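Local coordinates for protein glutathione S-transferase domain (Burkholderia graminis, PDB 4MF5) that binds glutathione and, as a member of the glutathione S-transferase superfamily, probably transfers it to electrophilic substrates, at residues N52-L65 with S112-L126. Numbering follows the deposited sequence.
With GSH (glutathione), chain D; FMT (formic acid), chain B.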
loop_
_atom_site.group_PDB
_atom_site.type_symbol
_atom_site.label_atom_id
_atom_site.label_comp_id
_atom_site.label_asym_id
_atom_site.label_seq_id
_atom_site.Cartn_x
_atom_site.Cartn_y
_atom_site.Cartn_z
ATOM N N ASN A 52 -11.403 -0.125 5.534
ATOM C CA ASN A 52 -10.769 0.845 4.653
ATOM C C ASN A 52 -11.551 2.150 4.612
ATOM O O ASN A 52 -10.944 3.219 4.517
ATOM C CB ASN A 52 -10.585 0.298 3.252
ATOM C CG ASN A 52 -9.584 -0.839 3.204
ATOM O OD1 ASN A 52 -8.669 -0.898 4.030
ATOM N ND2 ASN A 52 -9.702 -1.707 2.206
ATOM N N GLY A 53 -12.879 2.088 4.660
ATOM C CA GLY A 53 -13.683 3.283 4.667
ATOM C C GLY A 53 -13.513 4.109 5.922
ATOM O O GLY A 53 -13.383 5.341 5.867
ATOM N N VAL A 54 -13.516 3.453 7.074
ATOM C CA VAL A 54 -13.431 4.194 8.314
ATOM C C VAL A 54 -12.069 4.812 8.525
ATOM O O VAL A 54 -11.952 5.778 9.273
ATOM C CB VAL A 54 -13.861 3.378 9.558
ATOM C CG1 VAL A 54 -15.285 2.873 9.389
ATOM C CG2 VAL A 54 -12.878 2.272 9.889
ATOM N N LYS A 55 -11.001 4.330 7.890
ATOM C CA LYS A 55 -9.755 5.067 7.965
ATOM C C LYS A 55 -10.016 6.526 7.604
ATOM O O LYS A 55 -9.474 7.444 8.244
ATOM C CB LYS A 55 -8.716 4.514 6.981
ATOM C CG LYS A 55 -8.252 3.090 7.200
ATOM C CD LYS A 55 -7.341 2.684 6.052
ATOM C CE LYS A 55 -6.977 1.221 5.965
ATOM N NZ LYS A 55 -6.209 0.961 4.732
ATOM N N VAL A 56 -10.745 6.739 6.508
ATOM C CA VAL A 56 -10.938 8.074 5.984
ATOM C C VAL A 56 -11.927 8.883 6.815
ATOM O O VAL A 56 -11.672 10.039 7.108
ATOM C CB VAL A 56 -11.284 8.019 4.498
ATOM C CG1 VAL A 56 -11.598 9.407 3.963
ATOM C CG2 VAL A 56 -10.128 7.397 3.732
ATOM N N SER A 57 -13.070 8.306 7.174
ATOM C CA SER A 57 -13.997 9.051 8.027
ATOM C C SER A 57 -13.373 9.353 9.391
ATOM O O SER A 57 -13.592 10.454 9.925
ATOM C CB SER A 57 -15.326 8.327 8.158
ATOM O OG SER A 57 -15.115 6.991 8.534
ATOM N N ILE A 58 -12.593 8.426 9.961
ATOM C CA ILE A 58 -11.889 8.722 11.197
ATOM C C ILE A 58 -10.933 9.898 11.000
ATOM O O ILE A 58 -10.885 10.819 11.807
ATOM C CB ILE A 58 -11.152 7.495 11.750
ATOM C CG1 ILE A 58 -12.178 6.441 12.219
ATOM C CG2 ILE A 58 -10.194 7.893 12.856
ATOM C CD1 ILE A 58 -11.577 5.078 12.503
ATOM N N MET A 59 -10.148 9.883 9.927
ATOM C CA MET A 59 -9.219 10.986 9.668
ATOM C C MET A 59 -9.957 12.329 9.572
ATOM O O MET A 59 -9.516 13.349 10.114
ATOM C CB MET A 59 -8.443 10.697 8.387
ATOM C CG MET A 59 -7.451 11.783 7.995
ATOM S SD MET A 59 -6.128 11.942 9.215
ATOM C CE MET A 59 -5.051 13.051 8.303
ATOM N N LEU A 60 -11.083 12.344 8.879
ATOM C CA LEU A 60 -11.887 13.545 8.751
ATOM C C LEU A 60 -12.409 14.008 10.100
ATOM O O LEU A 60 -12.384 15.204 10.409
ATOM C CB LEU A 60 -13.025 13.324 7.749
ATOM C CG LEU A 60 -12.554 13.152 6.305
ATOM C CD1 LEU A 60 -13.634 12.498 5.451
ATOM C CD2 LEU A 60 -12.108 14.471 5.692
ATOM N N GLU A 61 -12.899 13.083 10.922
ATOM C CA GLU A 61 -13.383 13.438 12.244
ATOM C C GLU A 61 -12.261 13.918 13.153
ATOM O O GLU A 61 -12.460 14.849 13.929
ATOM C CB GLU A 61 -14.108 12.237 12.877
ATOM C CG GLU A 61 -15.407 11.874 12.175
ATOM C CD GLU A 61 -16.511 12.893 12.336
ATOM O OE1 GLU A 61 -16.438 13.737 13.252
ATOM O OE2 GLU A 61 -17.485 12.815 11.554
ATOM N N GLU A 62 -11.082 13.315 13.066
ATOM C CA GLU A 62 -9.949 13.727 13.889
ATOM C C GLU A 62 -9.502 15.138 13.540
ATOM O O GLU A 62 -9.215 15.945 14.428
ATOM C CB GLU A 62 -8.767 12.767 13.698
ATOM C CG GLU A 62 -8.974 11.389 14.312
ATOM C CD GLU A 62 -8.760 11.284 15.804
ATOM O OE1 GLU A 62 -8.498 12.329 16.458
ATOM O OE2 GLU A 62 -8.848 10.155 16.324
ATOM N N THR A 63 -9.396 15.428 12.246
ATOM C CA THR A 63 -8.908 16.720 11.801
ATOM C C THR A 63 -9.979 17.792 11.836
ATOM O O THR A 63 -9.648 18.960 11.729
ATOM C CB THR A 63 -8.319 16.671 10.387
ATOM O OG1 THR A 63 -9.337 16.304 9.444
ATOM C CG2 THR A 63 -7.114 15.740 10.330
ATOM N N GLY A 64 -11.247 17.401 11.926
ATOM C CA GLY A 64 -12.354 18.333 11.915
ATOM C C GLY A 64 -12.669 18.917 10.549
ATOM O O GLY A 64 -13.455 19.868 10.466
ATOM N N LEU A 65 -12.096 18.379 9.477
ATOM C CA LEU A 65 -12.389 18.916 8.176
ATOM C C LEU A 65 -13.845 18.629 7.827
ATOM O O LEU A 65 -14.283 17.484 7.918
ATOM C CB LEU A 65 -11.495 18.256 7.128
ATOM C CG LEU A 65 -11.540 18.875 5.737
ATOM C CD1 LEU A 65 -10.834 20.209 5.709
ATOM C CD2 LEU A 65 -10.919 17.948 4.708
ATOM N N SER A 112 -7.481 4.388 0.297
ATOM C CA SER A 112 -7.510 4.920 1.663
ATOM C C SER A 112 -6.153 5.447 2.090
ATOM O O SER A 112 -6.061 6.535 2.646
ATOM C CB SER A 112 -7.998 3.835 2.611
ATOM O OG SER A 112 -7.137 2.712 2.640
ATOM N N GLY A 113 -5.069 4.710 1.845
ATOM C CA GLY A 113 -3.752 5.172 2.272
ATOM C C GLY A 113 -3.322 6.465 1.608
ATOM O O GLY A 113 -2.661 7.300 2.221
ATOM N N ALA A 114 -3.660 6.612 0.319
ATOM C CA ALA A 114 -3.372 7.858 -0.385
ATOM C C ALA A 114 -4.181 9.016 0.182
ATOM O O ALA A 114 -3.672 10.121 0.349
ATOM C CB ALA A 114 -3.625 7.730 -1.883
ATOM N N ILE A 115 -5.455 8.767 0.459
ATOM C CA ILE A 115 -6.333 9.778 1.035
ATOM C C ILE A 115 -5.820 10.214 2.407
ATOM O O ILE A 115 -5.857 11.401 2.729
ATOM C CB ILE A 115 -7.777 9.278 1.071
ATOM C CG1 ILE A 115 -8.313 9.046 -0.347
ATOM C CG2 ILE A 115 -8.657 10.257 1.842
ATOM C CD1 ILE A 115 -9.553 8.174 -0.384
ATOM N N LEU A 116 -5.316 9.286 3.211
ATOM C CA LEU A 116 -4.769 9.666 4.509
ATOM C C LEU A 116 -3.594 10.633 4.361
ATOM O O LEU A 116 -3.501 11.620 5.105
ATOM C CB LEU A 116 -4.324 8.446 5.316
ATOM C CG LEU A 116 -5.427 7.533 5.830
ATOM C CD1 LEU A 116 -4.830 6.337 6.522
ATOM C CD2 LEU A 116 -6.369 8.267 6.764
ATOM N N ILE A 117 -2.672 10.342 3.439
ATOM C CA ILE A 117 -1.529 11.228 3.209
ATOM C C ILE A 117 -2.025 12.595 2.710
ATOM O O ILE A 117 -1.579 13.633 3.188
ATOM C CB ILE A 117 -0.529 10.577 2.232
ATOM C CG1 ILE A 117 0.067 9.327 2.867
ATOM C CG2 ILE A 117 0.550 11.585 1.868
ATOM C CD1 ILE A 117 0.779 8.419 1.860
ATOM N N TYR A 118 -2.938 12.587 1.740
ATOM C CA TYR A 118 -3.501 13.833 1.236
ATOM C C TYR A 118 -4.104 14.675 2.361
ATOM O O TYR A 118 -3.841 15.867 2.449
ATOM C CB TYR A 118 -4.560 13.556 0.161
ATOM C CG TYR A 118 -5.296 14.815 -0.207
ATOM C CD1 TYR A 118 -4.628 15.865 -0.832
ATOM C CD2 TYR A 118 -6.634 15.001 0.138
ATOM C CE1 TYR A 118 -5.262 17.055 -1.077
ATOM C CE2 TYR A 118 -7.278 16.186 -0.150
ATOM C CZ TYR A 118 -6.588 17.222 -0.764
ATOM O OH TYR A 118 -7.170 18.418 -1.067
ATOM N N LEU A 119 -4.959 14.082 3.181
ATOM C CA LEU A 119 -5.630 14.834 4.228
ATOM C C LEU A 119 -4.639 15.339 5.268
ATOM O O LEU A 119 -4.808 16.444 5.792
ATOM C CB LEU A 119 -6.730 13.995 4.868
ATOM C CG LEU A 119 -7.917 13.689 3.958
ATOM C CD1 LEU A 119 -8.864 12.720 4.658
ATOM C CD2 LEU A 119 -8.645 14.954 3.518
ATOM N N ALA A 120 -3.621 14.557 5.587
ATOM C CA ALA A 120 -2.609 14.997 6.537
ATOM C C ALA A 120 -1.880 16.217 5.976
ATOM O O ALA A 120 -1.606 17.178 6.691
ATOM C CB ALA A 120 -1.641 13.872 6.838
ATOM N N ASP A 121 -1.548 16.163 4.700
ATOM C CA ASP A 121 -0.855 17.276 4.049
ATOM C C ASP A 121 -1.743 18.506 3.946
ATOM O O ASP A 121 -1.276 19.628 4.117
ATOM C CB ASP A 121 -0.407 16.888 2.642
ATOM C CG ASP A 121 0.743 15.920 2.612
ATOM O OD1 ASP A 121 1.369 15.654 3.655
ATOM O OD2 ASP A 121 1.016 15.425 1.491
ATOM N N LYS A 122 -3.018 18.303 3.609
ATOM C CA LYS A 122 -3.912 19.419 3.347
ATOM C C LYS A 122 -3.998 20.357 4.525
ATOM O O LYS A 122 -3.972 21.573 4.359
ATOM C CB LYS A 122 -5.311 18.901 3.006
ATOM C CG LYS A 122 -6.338 19.988 2.747
ATOM C CD LYS A 122 -7.756 19.457 2.740
ATOM C CE LYS A 122 -8.788 20.576 2.587
ATOM N NZ LYS A 122 -8.805 21.160 1.226
ATOM N N THR A 123 -4.106 19.772 5.718
ATOM C CA THR A 123 -4.218 20.690 6.863
ATOM C C THR A 123 -3.111 20.518 7.881
ATOM O O THR A 123 -3.138 21.171 8.919
ATOM C CB THR A 123 -5.567 20.578 7.567
ATOM O OG1 THR A 123 -5.697 19.247 8.078
ATOM C CG2 THR A 123 -6.719 20.891 6.636
ATOM N N GLY A 124 -2.052 19.809 7.510
ATOM C CA GLY A 124 -0.857 19.762 8.354
ATOM C C GLY A 124 -1.139 19.098 9.687
ATOM O O GLY A 124 -0.735 19.612 10.736
ATOM N N GLN A 125 -1.862 17.993 9.681
ATOM C CA GLN A 125 -2.199 17.278 10.904
ATOM C C GLN A 125 -1.948 15.791 10.766
ATOM O O GLN A 125 -2.202 15.222 9.714
ATOM C CB GLN A 125 -3.684 17.480 11.249
ATOM C CG GLN A 125 -4.061 18.895 11.577
ATOM C CD GLN A 125 -5.530 18.962 11.895
ATOM O OE1 GLN A 125 -5.978 18.485 12.963
ATOM N NE2 GLN A 125 -6.313 19.509 10.963
ATOM N N LEU A 126 -1.485 15.166 11.846
ATOM C CA LEU A 126 -1.471 13.695 11.989
ATOM C C LEU A 126 -0.446 13.022 11.086
ATOM O O LEU A 126 -0.505 11.820 10.824
ATOM C CB LEU A 126 -2.875 13.087 11.870
ATOM C CG LEU A 126 -3.832 13.628 12.930
ATOM C CD1 LEU A 126 -5.206 13.011 12.773
ATOM C CD2 LEU A 126 -3.304 13.431 14.345
HETATM C CG1 GSH D . -10.811 -0.923 -0.337
HETATM C CD1 GSH D . -12.101 -1.343 0.283
HETATM O OE1 GSH D . -12.364 -1.226 1.491
HETATM N N2 GSH D . -12.960 -1.834 -0.567
HETATM C CA2 GSH D . -13.745 -3.030 -0.368
HETATM C C2 GSH D . -14.857 -2.847 -1.331
HETATM O O2 GSH D . -15.195 -1.661 -1.690
HETATM C CB2 GSH D . -14.406 -3.363 0.943
HETATM S SG2 GSH D . -14.152 -2.162 2.234
HETATM N N3 GSH D . -15.413 -3.947 -1.791
HETATM C CA3 GSH D . -16.344 -3.887 -2.891
HETATM C C3 GSH D . -16.131 -5.072 -3.803
HETATM O O31 GSH D . -15.283 -5.923 -3.462
HETATM O O32 GSH D . -16.791 -5.183 -4.858
HETATM C C FMT B . -8.360 1.000 -0.025
HETATM O O1 FMT B . -7.598 0.810 0.932
HETATM O O2 FMT B . -8.903 2.086 -0.319
HETATM O O HOH W 1 -7.913 18.793 15.005
#
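The two nearly parallel helices of the thioredoxin-like glutathione-binding domain, 52-63 and 112-123, meet here with axes 9.2 Å apart at 10°, their N-terminal ends at the glutathione site. At that end the extended side chain of Lys55 reaches obliquely back to the N-terminal end of the other helix, its CD passing close to Ser112 OG and NZ donating to that oxygen at 2.9 Å; NZ also bonds Gln144 OE1 and, weakly, Asn52 OD1. A chi1 of 62° places Ser112 OG between the backbone N and the carbonyl carbon, where it can both accept from Lys55 NZ and donate to O1 of a formic acid, probably from the crystallisation liquor, whose O2 takes Ser112 N at 2.8 Å. Asn52 belongs to the glutathione pocket; its bond from ND2 to glutathione OE1 is weak and doubtful in detail, while its OD1 is held by Trp211. Deeper in, packing is apolar. Val56 CG1 meets Ile115 CG2 at 3.7 Å, the two side chains crossing nearly at a right angle. With CG opposite the backbone N and a bend at chi2 (65°), the Met59 chain lays CG on Leu119 CD1 at 3.7 Å, SD beside Leu126 CD1, and the terminal methyl against Ala120. Leu119 is shared further: its CD1 touches Leu60 CD2, its CD2 touches Leu65 CD2. At the C-terminal end Gln125 NE2 donates weakly to Thr63 O, while a water joins Gln125 OE1 to Glu62 O. Thr63 OG1 turns back onto Met59 O, reaching it from the face opposite to Thr63 N. The pair lies between the four-stranded sheet and the all-helical domain: Val56 rests on Pro94, Met59 on helix 203-216, Lys55 and Ser112 on helix 131-161, and Ala114 and Ile117 pack on Met142 of the second subunit.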